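Local coordinates for protein 16S rRNA (adenine(1408)-N(1))-methyltransferase (Escherichia coli, PDB 3MTE) that methylates the N1 position of adenine 1408 in 16S rRNA of assembled 30S subunits, using S-adenosylmethionine, and so confers resistance to several aminoglycosides, at residues M4-G9 with N82-I87; L34-G39 with E62-I67. All coordinates share one frame; numbering follows the deposited sequence.

Contact 2 is nested within the chain loop that contact 1 closes, and the centres of the two lie about 10 Å apart. They share a hydrophobic junction. L64 of contact 2 touches two residues of contact 1, with its CB 3.7 Å from L7 CD2 and its CD2 3.7 Å from F85 CE1. The F85 ring also reaches I67, CZ to CG2 being 3.8 Å, and lies 3.9 Å, again from CZ, from G39 CA. Contact 2 lines the S-adenosylmethionine site directly through its glycine-rich loop, whereas contact 1 stands behind it: the side chain of I87 is about 9 Å from the cofactor at nearest atoms.

Contact 1: residues M4-G9 with N82-I87; sequences MLILKG and NVVFVI
I6 and V86 face each other as a non-hydrogen-bonded antiparallel pair, their CA atoms 4.5 Å apart, and the bonds that define the bridge flank them. I87 N donates to L5 O over 2.9 Å in a nearly straight bond (169° at the hydrogen). L7 N donates to F85 O at 3.0 Å; this bond is more bent. The same F85 O also receives a CA-H...O contact from I6 CA.

The two strand axes run at 131° rather than fully antiparallel, and direct pairing stops after this one bridge. On either side a water takes the place of the next backbone bond: one accepts from L5 N and donates to I87 O, the other accepts from F85 N and donates to L7 O.

Apolar side chains pack on both faces of the bridge. On the M4, I6, V84 and V86 face, I6 CG2 meets V84 CG2 at 3.5 Å, the two side chains crossing at about a right angle. In V84, CG1 lies between the backbone N and the carbonyl carbon (chi1 62°), which leaves CG2 anti to the N and facing I6. V86 CG2 touches M4 and I6, lying 4.0 Å from M4 SD and 4.1 Å from I6 CG2. On the L5, L7, F85 and I87 face the closest side-chain contacts are longer, with L7 CB 4.3 Å from F85 CB and L7 CD2 4.4 Å from I87 CD1.

Farther out, V84 and V86 rest on I55, while L7 touches S68 and F85 touches I71, both of helix 65-71. Strand 5-8 forms a hairpin with strand 11-14, and the bridge fastens that N-terminal hairpin to strand 83-87, an outermost strand of the seven-stranded Rossmann-like sheet; on its other side strand 83-87 pairs in parallel with strand 52-58.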
# COMPACT_ATOMS: atom_id res chain seq x y z
N MET A 4 1.80 -18.79 -1.03
CA MET A 4 1.33 -17.45 -1.40
C MET A 4 0.23 -17.55 -2.46
O MET A 4 0.38 -18.26 -3.45
CB MET A 4 2.49 -16.60 -1.92
CG MET A 4 2.05 -15.24 -2.42
SD MET A 4 3.41 -14.07 -2.57
CE MET A 4 4.58 -15.02 -3.53
N LEU A 5 -0.87 -16.85 -2.24
CA LEU A 5 -1.99 -16.89 -3.18
C LEU A 5 -2.03 -15.65 -4.04
O LEU A 5 -1.98 -14.52 -3.54
CB LEU A 5 -3.33 -16.98 -2.44
CG LEU A 5 -3.71 -18.27 -1.73
CD1 LEU A 5 -5.07 -18.06 -1.09
CD2 LEU A 5 -3.72 -19.44 -2.69
N ILE A 6 -2.12 -15.86 -5.35
CA ILE A 6 -2.32 -14.73 -6.25
C ILE A 6 -3.63 -14.88 -7.02
O ILE A 6 -4.24 -15.96 -7.04
CB ILE A 6 -1.15 -14.55 -7.25
CG1 ILE A 6 -1.06 -15.73 -8.21
CG2 ILE A 6 0.18 -14.32 -6.51
CD1 ILE A 6 -0.19 -15.40 -9.41
N LEU A 7 -4.05 -13.79 -7.65
CA LEU A 7 -5.29 -13.77 -8.43
C LEU A 7 -4.96 -13.87 -9.91
O LEU A 7 -4.16 -13.10 -10.43
CB LEU A 7 -6.03 -12.47 -8.14
CG LEU A 7 -7.54 -12.43 -8.20
CD1 LEU A 7 -8.14 -13.59 -7.40
CD2 LEU A 7 -8.02 -11.09 -7.69
N LYS A 8 -5.58 -14.83 -10.60
CA LYS A 8 -5.48 -14.94 -12.04
C LYS A 8 -6.90 -14.86 -12.55
O LYS A 8 -7.65 -15.83 -12.46
CB LYS A 8 -4.83 -16.27 -12.44
CG LYS A 8 -3.32 -16.25 -12.36
CD LYS A 8 -2.75 -15.77 -13.69
CE LYS A 8 -1.50 -14.91 -13.51
NZ LYS A 8 -1.05 -14.38 -14.83
N GLY A 9 -7.29 -13.69 -13.04
CA GLY A 9 -8.69 -13.43 -13.30
C GLY A 9 -9.44 -13.41 -11.99
O GLY A 9 -9.05 -12.71 -11.05
N ASN A 82 3.42 -6.85 -15.97
CA ASN A 82 4.19 -6.36 -14.83
C ASN A 82 3.35 -6.09 -13.58
O ASN A 82 3.68 -5.21 -12.77
CB ASN A 82 5.02 -5.13 -15.20
CG ASN A 82 4.16 -3.91 -15.53
OD1 ASN A 82 3.06 -4.03 -16.08
ND2 ASN A 82 4.67 -2.72 -15.19
N VAL A 83 2.26 -6.84 -13.41
CA VAL A 83 1.39 -6.70 -12.24
C VAL A 83 0.98 -8.06 -11.71
O VAL A 83 0.58 -8.93 -12.49
CB VAL A 83 0.09 -5.96 -12.58
CG1 VAL A 83 -0.89 -5.97 -11.37
CG2 VAL A 83 0.37 -4.56 -13.02
N VAL A 84 1.05 -8.24 -10.40
CA VAL A 84 0.43 -9.40 -9.76
C VAL A 84 -0.34 -8.93 -8.54
O VAL A 84 0.09 -7.99 -7.86
CB VAL A 84 1.46 -10.47 -9.34
CG1 VAL A 84 2.43 -9.93 -8.32
CG2 VAL A 84 0.75 -11.71 -8.78
N PHE A 85 -1.47 -9.57 -8.26
CA PHE A 85 -2.23 -9.25 -7.07
C PHE A 85 -2.11 -10.40 -6.08
O PHE A 85 -2.45 -11.55 -6.40
CB PHE A 85 -3.70 -8.97 -7.40
CG PHE A 85 -3.90 -7.74 -8.22
CD1 PHE A 85 -3.50 -6.51 -7.72
CD2 PHE A 85 -4.48 -7.79 -9.47
CE1 PHE A 85 -3.68 -5.34 -8.46
CE2 PHE A 85 -4.66 -6.64 -10.22
CZ PHE A 85 -4.25 -5.41 -9.71
N VAL A 86 -1.61 -10.09 -4.89
CA VAL A 86 -1.45 -11.07 -3.84
C VAL A 86 -2.61 -10.96 -2.87
O VAL A 86 -2.97 -9.85 -2.43
CB VAL A 86 -0.12 -10.86 -3.11
CG1 VAL A 86 -0.03 -11.73 -1.87
CG2 VAL A 86 1.06 -11.16 -4.05
N ILE A 87 -3.21 -12.10 -2.53
CA ILE A 87 -4.32 -12.11 -1.58
C ILE A 87 -3.78 -12.41 -0.18
O ILE A 87 -3.44 -13.54 0.14
CB ILE A 87 -5.42 -13.11 -1.98
CG1 ILE A 87 -5.94 -12.80 -3.40
CG2 ILE A 87 -6.55 -13.12 -0.96
CD1 ILE A 87 -6.28 -11.33 -3.65
O HOH W 1 -0.86 -14.91 -0.13
O HOH W 2 -2.42 -11.33 -10.27

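Contact 2: residues L34-G39 with E62-I67; sequences LGTGDG and ENLFDI. With SAM (S-adenosylmethionine), chain C.
G37 O is pressed against L64, 3.3 Å from CD2 and 3.5 Å from CG, with N63 CB beside it. This is the tight part of the contact: L64 CD2 also comes to 3.6 Å of G39 N, an approach made possible by the lack of a side chain on G39, and to 3.9 Å of T36 CG2. I67, in the first turn of helix 65-71, puts CG1 3.3 Å from D38 O. D38 CA points its hydrogen at N63 O, a CA-H...O contact of 3.3 Å with 153° at the hydrogen. A water links the backbones, within hydrogen-bonding distance of D38 O and N63 O and accepting from I67 N.

The looser side lies at D38 and N63, both partly exposed. D38 bonds outside the two segments: OD1 accepts from R40 N and OD2 from L199 N, with CG placed between backbone N and carbonyl carbon (chi1 65°). N63 ND2 comes within 3.4 Å of SAM O3', a close approach rather than an assigned bond.

The glycine-rich loop, with D33 before it, corresponds to the first conserved motif of class I methyltransferases. G35 O accepts from SAM N at 2.8 Å, and G37 N is held by D58 OD1, which also bonds the cofactor. No direct polar bond joins the two segments, consistent with a loop shaped for cofactor binding and backed by apolar packing.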
# COMPACT_ATOMS: atom_id res chain seq x y z
N LEU A 34 0.40 -2.05 -0.38
CA LEU A 34 -0.29 -2.86 0.63
C LEU A 34 -1.69 -2.30 0.89
O LEU A 34 -1.84 -1.10 1.14
CB LEU A 34 0.52 -2.89 1.93
CG LEU A 34 -0.10 -3.64 3.12
CD1 LEU A 34 -0.36 -5.13 2.81
CD2 LEU A 34 0.81 -3.49 4.34
N GLY A 35 -2.71 -3.16 0.87
CA GLY A 35 -4.08 -2.69 0.99
C GLY A 35 -4.45 -1.93 -0.27
O GLY A 35 -4.92 -0.77 -0.20
N THR A 36 -4.24 -2.59 -1.41
CA THR A 36 -4.27 -1.95 -2.73
C THR A 36 -5.68 -1.61 -3.22
O THR A 36 -5.86 -0.72 -4.06
CB THR A 36 -3.47 -2.79 -3.79
OG1 THR A 36 -3.11 -1.95 -4.90
CG2 THR A 36 -4.30 -3.97 -4.29
N GLY A 37 -6.69 -2.28 -2.66
CA GLY A 37 -8.08 -1.89 -2.94
C GLY A 37 -8.56 -2.45 -4.28
O GLY A 37 -8.48 -3.66 -4.50
N ASP A 38 -9.04 -1.59 -5.17
CA ASP A 38 -9.64 -2.06 -6.43
C ASP A 38 -8.64 -2.33 -7.56
O ASP A 38 -9.02 -2.78 -8.64
CB ASP A 38 -10.81 -1.15 -6.90
CG ASP A 38 -10.38 0.26 -7.28
OD1 ASP A 38 -9.17 0.51 -7.48
OD2 ASP A 38 -11.27 1.14 -7.37
N GLY A 39 -7.36 -2.08 -7.30
CA GLY A 39 -6.32 -2.36 -8.29
C GLY A 39 -6.10 -1.25 -9.31
O GLY A 39 -5.12 -1.28 -10.06
N GLU A 62 -12.34 -10.09 -4.08
CA GLU A 62 -13.43 -9.62 -4.92
C GLU A 62 -13.27 -8.14 -5.28
O GLU A 62 -13.79 -7.70 -6.31
CB GLU A 62 -14.78 -9.84 -4.21
CG GLU A 62 -15.21 -11.29 -4.06
CD GLU A 62 -14.49 -12.04 -2.93
OE1 GLU A 62 -13.75 -11.40 -2.16
OE2 GLU A 62 -14.68 -13.27 -2.84
N ASN A 63 -12.57 -7.37 -4.44
CA ASN A 63 -12.28 -5.97 -4.71
C ASN A 63 -11.46 -5.83 -5.99
O ASN A 63 -11.49 -4.80 -6.67
CB ASN A 63 -11.46 -5.35 -3.58
CG ASN A 63 -12.25 -5.11 -2.30
OD1 ASN A 63 -13.47 -5.24 -2.28
ND2 ASN A 63 -11.55 -4.75 -1.24
N LEU A 64 -10.73 -6.89 -6.32
CA LEU A 64 -9.74 -6.86 -7.39
C LEU A 64 -10.21 -7.53 -8.68
O LEU A 64 -9.51 -7.49 -9.68
CB LEU A 64 -8.44 -7.53 -6.92
CG LEU A 64 -7.60 -6.71 -5.94
CD1 LEU A 64 -6.58 -7.59 -5.23
CD2 LEU A 64 -6.93 -5.56 -6.71
N PHE A 65 -11.39 -8.15 -8.65
CA PHE A 65 -11.80 -9.01 -9.78
C PHE A 65 -11.74 -8.29 -11.13
O PHE A 65 -11.21 -8.83 -12.11
CB PHE A 65 -13.21 -9.58 -9.58
CG PHE A 65 -13.25 -10.80 -8.71
CD1 PHE A 65 -12.09 -11.32 -8.16
CD2 PHE A 65 -14.45 -11.43 -8.43
CE1 PHE A 65 -12.13 -12.44 -7.35
CE2 PHE A 65 -14.50 -12.55 -7.64
CZ PHE A 65 -13.33 -13.06 -7.09
N ASP A 66 -12.28 -7.09 -11.20
CA ASP A 66 -12.40 -6.40 -12.48
C ASP A 66 -11.04 -6.05 -13.08
O ASP A 66 -10.80 -6.27 -14.26
CB ASP A 66 -13.27 -5.16 -12.35
CG ASP A 66 -14.72 -5.51 -12.03
OD1 ASP A 66 -15.21 -6.56 -12.51
OD2 ASP A 66 -15.38 -4.73 -11.30
N ILE A 67 -10.15 -5.49 -12.27
CA ILE A 67 -8.83 -5.15 -12.78
C ILE A 67 -8.02 -6.42 -13.02
O ILE A 67 -7.24 -6.50 -13.97
CB ILE A 67 -8.07 -4.18 -11.86
CG1 ILE A 67 -8.76 -2.81 -11.88
CG2 ILE A 67 -6.63 -4.00 -12.35
CD1 ILE A 67 -8.67 -2.11 -13.23
N SAM C . -5.13 1.73 -1.44
CA SAM C . -6.55 1.78 -1.76
C SAM C . -6.87 2.99 -2.63
OXT SAM C . -6.08 3.92 -2.72
CB SAM C . -7.40 1.84 -0.49
CG SAM C . -8.75 1.17 -0.67
SD SAM C . -9.69 1.02 0.87
CE SAM C . -9.66 2.72 1.47
C5' SAM C . -8.53 0.25 2.03
C4' SAM C . -8.12 -1.17 1.62
O4' SAM C . -7.33 -1.70 2.66
C3' SAM C . -9.29 -2.13 1.42
O3' SAM C . -9.18 -2.76 0.16
C2' SAM C . -9.09 -3.22 2.46
O2' SAM C . -9.48 -4.51 2.00
C1' SAM C . -7.60 -3.09 2.76
N9 SAM C . -7.31 -3.59 4.12
C8 SAM C . -8.06 -3.41 5.25
N7 SAM C . -7.43 -4.05 6.27
C5 SAM C . -6.31 -4.62 5.79
C6 SAM C . -5.31 -5.40 6.37
N6 SAM C . -5.37 -5.69 7.67
N1 SAM C . -4.27 -5.84 5.59
C2 SAM C . -4.20 -5.55 4.24
N3 SAM C . -5.19 -4.78 3.67
C4 SAM C . -6.22 -4.34 4.43
O HOH W 3 -11.05 -4.31 -9.57